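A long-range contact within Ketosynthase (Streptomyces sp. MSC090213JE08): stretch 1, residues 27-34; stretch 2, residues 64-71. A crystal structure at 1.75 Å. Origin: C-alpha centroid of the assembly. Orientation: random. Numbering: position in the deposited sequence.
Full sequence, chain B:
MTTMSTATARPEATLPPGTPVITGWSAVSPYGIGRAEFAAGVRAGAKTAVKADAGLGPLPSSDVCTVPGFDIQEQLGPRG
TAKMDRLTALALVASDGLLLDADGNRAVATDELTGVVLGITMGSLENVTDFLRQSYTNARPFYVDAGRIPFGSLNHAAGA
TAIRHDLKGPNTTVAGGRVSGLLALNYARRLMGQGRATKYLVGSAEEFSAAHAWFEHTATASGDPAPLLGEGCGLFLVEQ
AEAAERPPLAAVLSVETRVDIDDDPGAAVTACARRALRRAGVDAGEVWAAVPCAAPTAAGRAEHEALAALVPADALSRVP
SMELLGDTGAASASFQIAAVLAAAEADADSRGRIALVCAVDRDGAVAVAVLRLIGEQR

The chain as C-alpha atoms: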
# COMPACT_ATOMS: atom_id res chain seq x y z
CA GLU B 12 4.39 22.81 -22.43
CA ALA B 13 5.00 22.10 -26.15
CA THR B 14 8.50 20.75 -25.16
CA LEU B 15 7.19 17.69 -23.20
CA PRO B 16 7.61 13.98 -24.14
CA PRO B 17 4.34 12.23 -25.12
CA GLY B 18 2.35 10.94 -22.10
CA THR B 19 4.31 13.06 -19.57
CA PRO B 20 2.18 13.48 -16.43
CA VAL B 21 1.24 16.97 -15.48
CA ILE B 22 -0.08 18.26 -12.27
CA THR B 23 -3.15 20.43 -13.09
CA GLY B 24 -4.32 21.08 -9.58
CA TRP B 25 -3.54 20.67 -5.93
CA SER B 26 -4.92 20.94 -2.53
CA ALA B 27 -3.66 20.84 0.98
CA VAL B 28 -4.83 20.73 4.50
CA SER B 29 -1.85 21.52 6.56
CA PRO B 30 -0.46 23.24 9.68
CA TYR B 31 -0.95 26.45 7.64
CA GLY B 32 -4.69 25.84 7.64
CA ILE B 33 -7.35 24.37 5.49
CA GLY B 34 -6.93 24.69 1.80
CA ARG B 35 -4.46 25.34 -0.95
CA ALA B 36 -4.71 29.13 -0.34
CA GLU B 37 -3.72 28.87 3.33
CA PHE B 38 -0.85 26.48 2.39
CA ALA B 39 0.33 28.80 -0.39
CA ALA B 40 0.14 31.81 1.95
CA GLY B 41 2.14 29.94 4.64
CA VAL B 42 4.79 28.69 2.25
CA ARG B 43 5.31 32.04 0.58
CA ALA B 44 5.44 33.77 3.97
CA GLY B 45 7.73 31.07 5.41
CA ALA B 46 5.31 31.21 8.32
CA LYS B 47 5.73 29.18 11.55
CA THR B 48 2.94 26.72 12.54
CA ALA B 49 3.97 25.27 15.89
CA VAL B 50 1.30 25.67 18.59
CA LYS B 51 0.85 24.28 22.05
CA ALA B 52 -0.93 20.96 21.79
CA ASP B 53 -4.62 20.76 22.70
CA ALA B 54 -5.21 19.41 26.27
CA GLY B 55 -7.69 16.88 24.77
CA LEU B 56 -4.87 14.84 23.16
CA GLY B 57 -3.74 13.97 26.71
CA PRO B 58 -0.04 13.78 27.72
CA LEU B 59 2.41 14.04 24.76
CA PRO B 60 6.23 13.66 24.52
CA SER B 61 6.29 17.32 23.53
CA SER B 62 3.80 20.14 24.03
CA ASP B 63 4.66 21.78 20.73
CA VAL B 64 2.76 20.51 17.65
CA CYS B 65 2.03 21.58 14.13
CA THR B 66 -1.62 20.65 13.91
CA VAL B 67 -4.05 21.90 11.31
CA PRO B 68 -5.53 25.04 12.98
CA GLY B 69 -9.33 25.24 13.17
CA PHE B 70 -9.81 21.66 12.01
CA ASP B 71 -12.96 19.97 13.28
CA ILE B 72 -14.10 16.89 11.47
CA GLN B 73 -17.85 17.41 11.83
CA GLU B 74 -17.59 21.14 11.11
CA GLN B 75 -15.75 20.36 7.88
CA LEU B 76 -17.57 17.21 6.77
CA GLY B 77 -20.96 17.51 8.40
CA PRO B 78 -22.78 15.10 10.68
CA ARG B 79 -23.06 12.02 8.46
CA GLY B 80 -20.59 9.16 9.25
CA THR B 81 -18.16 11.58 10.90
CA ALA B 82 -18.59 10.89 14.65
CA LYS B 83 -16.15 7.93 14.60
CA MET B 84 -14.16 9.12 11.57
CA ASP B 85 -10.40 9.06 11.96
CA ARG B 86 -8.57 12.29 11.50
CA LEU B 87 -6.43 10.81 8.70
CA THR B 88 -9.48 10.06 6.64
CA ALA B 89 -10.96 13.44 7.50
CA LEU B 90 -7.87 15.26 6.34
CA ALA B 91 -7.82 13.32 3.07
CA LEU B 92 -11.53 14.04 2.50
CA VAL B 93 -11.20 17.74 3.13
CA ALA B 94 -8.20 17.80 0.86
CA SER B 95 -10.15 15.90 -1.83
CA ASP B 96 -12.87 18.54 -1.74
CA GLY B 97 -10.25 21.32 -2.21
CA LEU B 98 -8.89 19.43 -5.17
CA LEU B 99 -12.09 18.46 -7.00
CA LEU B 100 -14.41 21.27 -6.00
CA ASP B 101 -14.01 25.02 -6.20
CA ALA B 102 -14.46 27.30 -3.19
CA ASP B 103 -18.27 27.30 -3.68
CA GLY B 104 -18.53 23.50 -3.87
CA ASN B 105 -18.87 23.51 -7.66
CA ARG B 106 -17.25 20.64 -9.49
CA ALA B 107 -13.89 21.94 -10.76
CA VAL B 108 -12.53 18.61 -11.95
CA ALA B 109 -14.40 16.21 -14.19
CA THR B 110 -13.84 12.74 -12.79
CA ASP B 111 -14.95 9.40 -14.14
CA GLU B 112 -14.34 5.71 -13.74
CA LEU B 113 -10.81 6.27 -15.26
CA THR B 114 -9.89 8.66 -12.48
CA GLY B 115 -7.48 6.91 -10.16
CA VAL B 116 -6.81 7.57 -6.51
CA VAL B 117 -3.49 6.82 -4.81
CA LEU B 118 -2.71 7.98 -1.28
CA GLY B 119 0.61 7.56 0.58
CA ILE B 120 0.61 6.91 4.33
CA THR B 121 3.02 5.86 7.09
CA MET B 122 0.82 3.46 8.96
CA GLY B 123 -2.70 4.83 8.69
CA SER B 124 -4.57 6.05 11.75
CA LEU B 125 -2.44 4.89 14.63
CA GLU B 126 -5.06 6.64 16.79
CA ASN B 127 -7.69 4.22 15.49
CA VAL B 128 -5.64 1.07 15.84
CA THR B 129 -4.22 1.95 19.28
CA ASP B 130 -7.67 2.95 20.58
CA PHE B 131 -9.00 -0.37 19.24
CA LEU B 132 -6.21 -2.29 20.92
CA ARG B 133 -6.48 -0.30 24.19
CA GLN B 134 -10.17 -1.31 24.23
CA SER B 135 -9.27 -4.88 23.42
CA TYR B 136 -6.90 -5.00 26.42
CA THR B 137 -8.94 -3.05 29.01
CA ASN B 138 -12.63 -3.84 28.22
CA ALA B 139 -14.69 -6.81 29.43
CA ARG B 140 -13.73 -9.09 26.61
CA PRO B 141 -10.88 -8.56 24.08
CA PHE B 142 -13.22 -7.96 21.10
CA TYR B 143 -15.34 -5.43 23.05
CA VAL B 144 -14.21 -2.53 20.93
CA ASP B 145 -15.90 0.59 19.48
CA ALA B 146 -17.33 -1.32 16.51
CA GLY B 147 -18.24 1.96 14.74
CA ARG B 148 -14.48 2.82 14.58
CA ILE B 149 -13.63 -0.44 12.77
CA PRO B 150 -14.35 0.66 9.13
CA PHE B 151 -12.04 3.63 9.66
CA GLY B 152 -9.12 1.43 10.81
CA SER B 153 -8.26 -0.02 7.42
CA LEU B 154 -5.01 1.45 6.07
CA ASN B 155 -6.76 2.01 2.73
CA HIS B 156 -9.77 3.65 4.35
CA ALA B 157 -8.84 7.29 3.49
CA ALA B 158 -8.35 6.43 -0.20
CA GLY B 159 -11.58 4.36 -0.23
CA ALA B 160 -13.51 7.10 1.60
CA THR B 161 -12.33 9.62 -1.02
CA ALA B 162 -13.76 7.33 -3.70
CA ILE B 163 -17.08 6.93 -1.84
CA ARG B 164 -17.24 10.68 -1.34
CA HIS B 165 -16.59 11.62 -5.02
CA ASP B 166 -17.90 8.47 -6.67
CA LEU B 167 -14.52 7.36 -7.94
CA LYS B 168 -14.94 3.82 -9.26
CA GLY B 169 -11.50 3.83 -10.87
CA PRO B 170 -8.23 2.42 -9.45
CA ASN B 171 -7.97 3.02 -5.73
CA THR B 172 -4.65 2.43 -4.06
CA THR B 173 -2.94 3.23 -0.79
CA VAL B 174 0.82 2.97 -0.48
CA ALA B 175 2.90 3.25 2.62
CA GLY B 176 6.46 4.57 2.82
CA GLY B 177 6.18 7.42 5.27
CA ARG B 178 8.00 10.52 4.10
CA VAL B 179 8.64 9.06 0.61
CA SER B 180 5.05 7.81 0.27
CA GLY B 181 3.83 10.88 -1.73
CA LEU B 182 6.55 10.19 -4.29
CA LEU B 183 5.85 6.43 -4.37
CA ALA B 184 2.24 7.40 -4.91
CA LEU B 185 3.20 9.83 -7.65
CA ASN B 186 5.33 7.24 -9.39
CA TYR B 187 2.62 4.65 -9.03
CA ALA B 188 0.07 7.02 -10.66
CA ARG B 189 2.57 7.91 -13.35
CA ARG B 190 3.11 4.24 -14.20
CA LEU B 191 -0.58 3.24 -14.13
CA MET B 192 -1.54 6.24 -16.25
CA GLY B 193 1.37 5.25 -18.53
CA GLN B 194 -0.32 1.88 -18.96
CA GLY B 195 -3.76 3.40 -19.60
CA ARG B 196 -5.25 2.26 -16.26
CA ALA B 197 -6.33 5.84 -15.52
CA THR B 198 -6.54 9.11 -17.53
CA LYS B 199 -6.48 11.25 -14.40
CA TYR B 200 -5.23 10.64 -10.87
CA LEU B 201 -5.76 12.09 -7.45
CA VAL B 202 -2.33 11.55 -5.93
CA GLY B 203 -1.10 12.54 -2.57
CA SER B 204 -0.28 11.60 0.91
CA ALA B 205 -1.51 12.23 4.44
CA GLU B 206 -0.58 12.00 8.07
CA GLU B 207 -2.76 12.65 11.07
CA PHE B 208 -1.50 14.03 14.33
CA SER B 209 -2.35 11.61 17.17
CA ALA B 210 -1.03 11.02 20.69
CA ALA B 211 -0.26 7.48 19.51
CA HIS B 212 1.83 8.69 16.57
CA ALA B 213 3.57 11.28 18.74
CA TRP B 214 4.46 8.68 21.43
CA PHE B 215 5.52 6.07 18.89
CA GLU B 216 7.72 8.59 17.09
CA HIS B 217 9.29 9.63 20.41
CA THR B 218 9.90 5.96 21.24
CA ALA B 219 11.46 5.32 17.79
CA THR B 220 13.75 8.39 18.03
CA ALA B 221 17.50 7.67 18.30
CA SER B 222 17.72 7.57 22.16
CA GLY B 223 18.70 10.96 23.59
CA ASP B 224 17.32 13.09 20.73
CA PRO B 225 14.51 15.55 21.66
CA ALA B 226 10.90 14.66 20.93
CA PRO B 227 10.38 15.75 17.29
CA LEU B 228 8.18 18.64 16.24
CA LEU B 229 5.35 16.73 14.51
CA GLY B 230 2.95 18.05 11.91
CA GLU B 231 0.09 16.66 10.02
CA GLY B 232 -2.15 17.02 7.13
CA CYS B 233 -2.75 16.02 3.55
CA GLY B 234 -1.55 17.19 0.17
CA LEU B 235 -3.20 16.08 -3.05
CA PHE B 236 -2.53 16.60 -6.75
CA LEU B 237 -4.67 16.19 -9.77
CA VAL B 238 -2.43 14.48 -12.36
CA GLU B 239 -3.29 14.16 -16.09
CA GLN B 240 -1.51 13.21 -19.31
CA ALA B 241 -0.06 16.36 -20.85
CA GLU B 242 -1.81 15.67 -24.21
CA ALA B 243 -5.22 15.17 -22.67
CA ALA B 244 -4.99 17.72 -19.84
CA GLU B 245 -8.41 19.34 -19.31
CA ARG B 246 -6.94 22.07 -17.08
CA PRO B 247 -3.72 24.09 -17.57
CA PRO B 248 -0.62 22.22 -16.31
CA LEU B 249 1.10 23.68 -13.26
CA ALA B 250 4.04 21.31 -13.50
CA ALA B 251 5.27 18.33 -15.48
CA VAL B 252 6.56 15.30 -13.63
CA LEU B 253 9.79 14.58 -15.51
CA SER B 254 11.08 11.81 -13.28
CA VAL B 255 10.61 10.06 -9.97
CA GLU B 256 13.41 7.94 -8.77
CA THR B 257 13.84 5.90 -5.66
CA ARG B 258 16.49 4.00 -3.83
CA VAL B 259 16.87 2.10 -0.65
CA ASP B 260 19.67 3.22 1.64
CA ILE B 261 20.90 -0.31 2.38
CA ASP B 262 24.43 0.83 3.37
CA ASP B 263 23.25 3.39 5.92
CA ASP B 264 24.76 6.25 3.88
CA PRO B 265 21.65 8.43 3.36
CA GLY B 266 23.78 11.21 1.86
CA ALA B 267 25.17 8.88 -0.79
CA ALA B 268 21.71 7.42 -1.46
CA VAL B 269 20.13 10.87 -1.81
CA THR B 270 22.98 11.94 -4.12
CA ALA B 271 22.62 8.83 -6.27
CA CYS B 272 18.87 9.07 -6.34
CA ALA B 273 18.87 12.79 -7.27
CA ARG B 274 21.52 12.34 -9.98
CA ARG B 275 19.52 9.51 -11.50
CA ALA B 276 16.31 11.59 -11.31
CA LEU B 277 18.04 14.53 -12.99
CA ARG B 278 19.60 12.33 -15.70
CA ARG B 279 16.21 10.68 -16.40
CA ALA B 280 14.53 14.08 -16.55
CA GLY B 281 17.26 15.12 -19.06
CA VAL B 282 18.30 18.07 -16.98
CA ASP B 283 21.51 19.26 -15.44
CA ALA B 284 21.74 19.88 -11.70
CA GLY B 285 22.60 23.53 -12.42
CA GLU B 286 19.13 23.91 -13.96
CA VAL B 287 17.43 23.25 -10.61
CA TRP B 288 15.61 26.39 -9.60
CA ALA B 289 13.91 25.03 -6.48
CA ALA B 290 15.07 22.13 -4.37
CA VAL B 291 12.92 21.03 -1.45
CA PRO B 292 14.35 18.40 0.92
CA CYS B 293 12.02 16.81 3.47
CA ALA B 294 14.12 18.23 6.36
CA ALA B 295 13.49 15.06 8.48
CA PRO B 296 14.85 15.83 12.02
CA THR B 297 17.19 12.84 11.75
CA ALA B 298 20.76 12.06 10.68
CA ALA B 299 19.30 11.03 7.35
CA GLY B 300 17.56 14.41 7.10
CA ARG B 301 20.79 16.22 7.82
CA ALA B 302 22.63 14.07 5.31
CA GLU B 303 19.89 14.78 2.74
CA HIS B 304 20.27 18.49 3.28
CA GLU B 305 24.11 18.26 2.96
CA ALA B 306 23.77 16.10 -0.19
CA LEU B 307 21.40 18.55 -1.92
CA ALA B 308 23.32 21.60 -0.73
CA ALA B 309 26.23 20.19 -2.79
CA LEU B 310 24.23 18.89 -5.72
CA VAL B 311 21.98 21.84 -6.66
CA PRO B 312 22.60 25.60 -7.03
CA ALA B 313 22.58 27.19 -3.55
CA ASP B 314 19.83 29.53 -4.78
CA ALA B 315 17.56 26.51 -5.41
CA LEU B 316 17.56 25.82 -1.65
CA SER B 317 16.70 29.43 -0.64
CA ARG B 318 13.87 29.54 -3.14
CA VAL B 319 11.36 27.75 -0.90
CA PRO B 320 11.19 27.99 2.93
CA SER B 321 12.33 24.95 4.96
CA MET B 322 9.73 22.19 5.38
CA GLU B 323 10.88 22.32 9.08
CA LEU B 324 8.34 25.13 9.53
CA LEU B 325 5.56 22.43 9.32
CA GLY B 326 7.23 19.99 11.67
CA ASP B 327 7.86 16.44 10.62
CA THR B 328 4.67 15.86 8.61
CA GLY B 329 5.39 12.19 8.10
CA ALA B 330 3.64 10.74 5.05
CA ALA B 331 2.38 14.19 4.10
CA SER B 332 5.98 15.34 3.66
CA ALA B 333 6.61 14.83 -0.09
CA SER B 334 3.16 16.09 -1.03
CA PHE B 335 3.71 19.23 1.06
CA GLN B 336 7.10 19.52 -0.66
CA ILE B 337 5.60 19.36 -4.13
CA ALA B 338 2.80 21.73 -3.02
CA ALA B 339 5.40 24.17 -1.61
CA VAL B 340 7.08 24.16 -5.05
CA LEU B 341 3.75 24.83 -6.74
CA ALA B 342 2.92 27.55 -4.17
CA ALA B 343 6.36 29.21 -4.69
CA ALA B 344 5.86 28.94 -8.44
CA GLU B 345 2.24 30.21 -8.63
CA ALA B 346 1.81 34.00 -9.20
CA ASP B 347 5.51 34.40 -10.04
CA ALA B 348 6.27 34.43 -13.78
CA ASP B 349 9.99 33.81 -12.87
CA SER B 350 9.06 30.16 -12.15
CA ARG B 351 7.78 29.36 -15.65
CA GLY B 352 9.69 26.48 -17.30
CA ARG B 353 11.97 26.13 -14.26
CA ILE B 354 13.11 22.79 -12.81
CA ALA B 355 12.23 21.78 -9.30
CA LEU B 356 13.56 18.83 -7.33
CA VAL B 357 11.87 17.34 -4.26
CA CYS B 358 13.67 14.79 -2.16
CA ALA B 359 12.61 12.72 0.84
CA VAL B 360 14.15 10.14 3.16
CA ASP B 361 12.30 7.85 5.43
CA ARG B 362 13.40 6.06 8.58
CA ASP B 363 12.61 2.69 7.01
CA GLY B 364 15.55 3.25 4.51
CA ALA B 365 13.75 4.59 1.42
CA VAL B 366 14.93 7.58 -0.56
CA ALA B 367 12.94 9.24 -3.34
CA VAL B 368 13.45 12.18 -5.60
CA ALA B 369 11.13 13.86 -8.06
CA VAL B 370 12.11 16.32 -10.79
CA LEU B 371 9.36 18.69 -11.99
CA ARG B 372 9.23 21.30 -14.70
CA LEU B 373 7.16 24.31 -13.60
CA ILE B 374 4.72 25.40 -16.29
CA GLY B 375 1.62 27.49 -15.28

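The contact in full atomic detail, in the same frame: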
# COMPACT_ATOMS: atom_id res chain seq x y z
N ALA B 27 -4.35 21.14 -0.22
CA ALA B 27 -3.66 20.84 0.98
C ALA B 27 -4.49 21.24 2.18
O ALA B 27 -5.20 22.23 2.19
CB ALA B 27 -2.32 21.53 1.05
N VAL B 28 -4.37 20.42 3.22
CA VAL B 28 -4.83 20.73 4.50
C VAL B 28 -3.60 20.50 5.35
O VAL B 28 -2.99 19.45 5.28
CB VAL B 28 -5.99 19.82 4.95
CG1 VAL B 28 -6.40 20.14 6.37
CG2 VAL B 28 -7.18 19.89 4.00
N SER B 29 -3.18 21.53 6.04
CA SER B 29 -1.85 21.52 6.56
C SER B 29 -1.77 22.36 7.83
O SER B 29 -2.74 23.01 8.23
CB SER B 29 -0.93 22.07 5.50
OG SER B 29 -1.03 23.49 5.49
N PRO B 30 -0.60 22.38 8.51
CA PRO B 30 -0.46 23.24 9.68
C PRO B 30 -0.61 24.73 9.38
O PRO B 30 -0.77 25.48 10.31
CB PRO B 30 0.95 22.91 10.21
CG PRO B 30 1.20 21.51 9.67
CD PRO B 30 0.57 21.51 8.30
N TYR B 31 -0.63 25.11 8.09
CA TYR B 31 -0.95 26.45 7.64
C TYR B 31 -2.45 26.72 7.64
O TYR B 31 -2.81 27.87 7.64
CB TYR B 31 -0.42 26.70 6.24
CG TYR B 31 1.08 26.83 6.23
CD1 TYR B 31 1.70 27.63 7.18
CD2 TYR B 31 1.86 26.20 5.29
CE1 TYR B 31 3.07 27.78 7.20
CE2 TYR B 31 3.25 26.36 5.29
CZ TYR B 31 3.85 27.15 6.26
OH TYR B 31 5.20 27.34 6.35
N GLY B 32 -3.27 25.67 7.63
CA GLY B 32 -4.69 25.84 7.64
C GLY B 32 -5.36 24.91 6.67
O GLY B 32 -4.76 23.98 6.14
N ILE B 33 -6.64 25.17 6.42
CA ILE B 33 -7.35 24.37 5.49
C ILE B 33 -7.32 25.01 4.12
O ILE B 33 -7.86 26.08 3.93
CB ILE B 33 -8.78 24.16 5.98
CG1 ILE B 33 -8.79 23.56 7.38
CG2 ILE B 33 -9.52 23.32 4.95
CD1 ILE B 33 -10.15 23.41 7.98
N GLY B 34 -6.80 24.30 3.14
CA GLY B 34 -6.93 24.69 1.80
C GLY B 34 -5.61 25.08 1.22
O GLY B 34 -4.69 25.42 1.98
N VAL B 64 3.28 21.29 18.78
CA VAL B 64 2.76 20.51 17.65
C VAL B 64 2.38 21.45 16.51
O VAL B 64 1.97 22.60 16.69
CB VAL B 64 1.57 19.62 18.05
CG1 VAL B 64 1.93 18.58 19.11
CG2 VAL B 64 0.35 20.42 18.48
N CYS B 65 2.46 20.90 15.29
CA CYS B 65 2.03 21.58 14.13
C CYS B 65 0.77 20.90 13.61
O CYS B 65 0.80 20.13 12.64
CB CYS B 65 3.12 21.63 13.06
SG CYS B 65 4.65 22.38 13.65
N THR B 66 -0.34 21.17 14.30
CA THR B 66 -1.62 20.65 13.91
C THR B 66 -2.23 21.61 12.88
O THR B 66 -1.83 22.78 12.74
CB THR B 66 -2.56 20.50 15.13
OG1 THR B 66 -2.37 21.68 15.89
CG2 THR B 66 -2.30 19.28 15.98
N VAL B 67 -3.24 21.09 12.18
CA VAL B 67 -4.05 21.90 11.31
C VAL B 67 -4.90 22.81 12.19
O VAL B 67 -5.71 22.31 12.94
CB VAL B 67 -4.96 21.05 10.40
CG1 VAL B 67 -5.73 21.91 9.45
CG2 VAL B 67 -4.16 20.04 9.60
N PRO B 68 -4.75 24.14 12.12
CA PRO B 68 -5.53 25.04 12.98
C PRO B 68 -6.99 25.06 12.50
O PRO B 68 -7.25 25.06 11.28
CB PRO B 68 -4.86 26.39 12.73
CG PRO B 68 -4.44 26.30 11.28
CD PRO B 68 -3.93 24.87 11.15
N GLY B 69 -7.91 25.06 13.46
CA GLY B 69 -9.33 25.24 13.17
C GLY B 69 -9.93 24.03 12.47
O GLY B 69 -10.84 24.16 11.68
N PHE B 70 -9.37 22.84 12.74
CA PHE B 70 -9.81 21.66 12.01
C PHE B 70 -10.73 20.82 12.89
O PHE B 70 -10.27 20.24 13.83
CB PHE B 70 -8.66 20.77 11.55
CG PHE B 70 -9.12 19.69 10.61
CD1 PHE B 70 -9.39 19.99 9.28
CD2 PHE B 70 -9.31 18.39 11.04
CE1 PHE B 70 -9.82 19.01 8.40
CE2 PHE B 70 -9.76 17.41 10.16
CZ PHE B 70 -10.02 17.72 8.84
N ASP B 71 -12.02 20.80 12.56
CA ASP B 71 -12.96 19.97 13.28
C ASP B 71 -13.69 19.12 12.25
O ASP B 71 -14.23 19.65 11.28
CB ASP B 71 -13.95 20.80 14.10
CG ASP B 71 -15.04 19.96 14.74
OD1 ASP B 71 -14.80 19.43 15.83
OD2 ASP B 71 -16.07 19.73 14.08

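A tight hairpin meets a loop here, and no hydrogen bond crosses between them; apolar packing and two CA-H...O contacts join the two sides, burying 395 Å² in all. Pro30, Val67 and Ile33 cover the most surface.

Pro30 sits in the type I turn from Ser29 to Gly32, a turn closed by backbone hydrogen bonds in both directions: Gly32 N to Ser29 O at 2.8 Å and Ser29 N to Gly32 O at 2.9 Å. Tyr31 N adds a bond to Ser29 OG (3.1 Å), so several of the hairpin's backbone groups are paired within the stretch. Pro30 lies closest along the backbone to Val67, their CA atoms 4.2 Å apart. Its CB packs 3.8 Å from Cys65 CB, its CG reaches 3.3 Å from Cys65 O, and its CA points a hydrogen at Thr66 O, with CA and O 3.4 Å apart. The second such contact runs the other way, from Val67 CA to Ser29 O at 3.5 Å. Pro30 has no N-H to offer; its ring and CA face Cys65 and Thr66, and its carbonyl O lies against Pro68.

Val67 is the hub on the other side. Its CG1 lies 3.6 Å from Val28 CG1, 4.0 Å from Ile33 CG1 and 3.4 Å from Ser29 O, so one methyl serves both strands of the hairpin. Next to it, Pro68 CD rests 3.3 Å from Pro30 O, covering the turn.

Ile33 leaves its backbone sideways, but its end comes nearer: CD1 meets the edge of the Phe70 ring, 3.7 Å from Phe70 CD1, and lies 3.8 Å from Gly69 O. The type II turn from Val67 to Phe70 brings that ring round, and Val28 CG1 approaches it at 4.1 Å from Phe70 CE1. Glycines suit both turns: the backbone angles of Gly32 by themselves call for glycine, and the positive phi of Gly69 favours it.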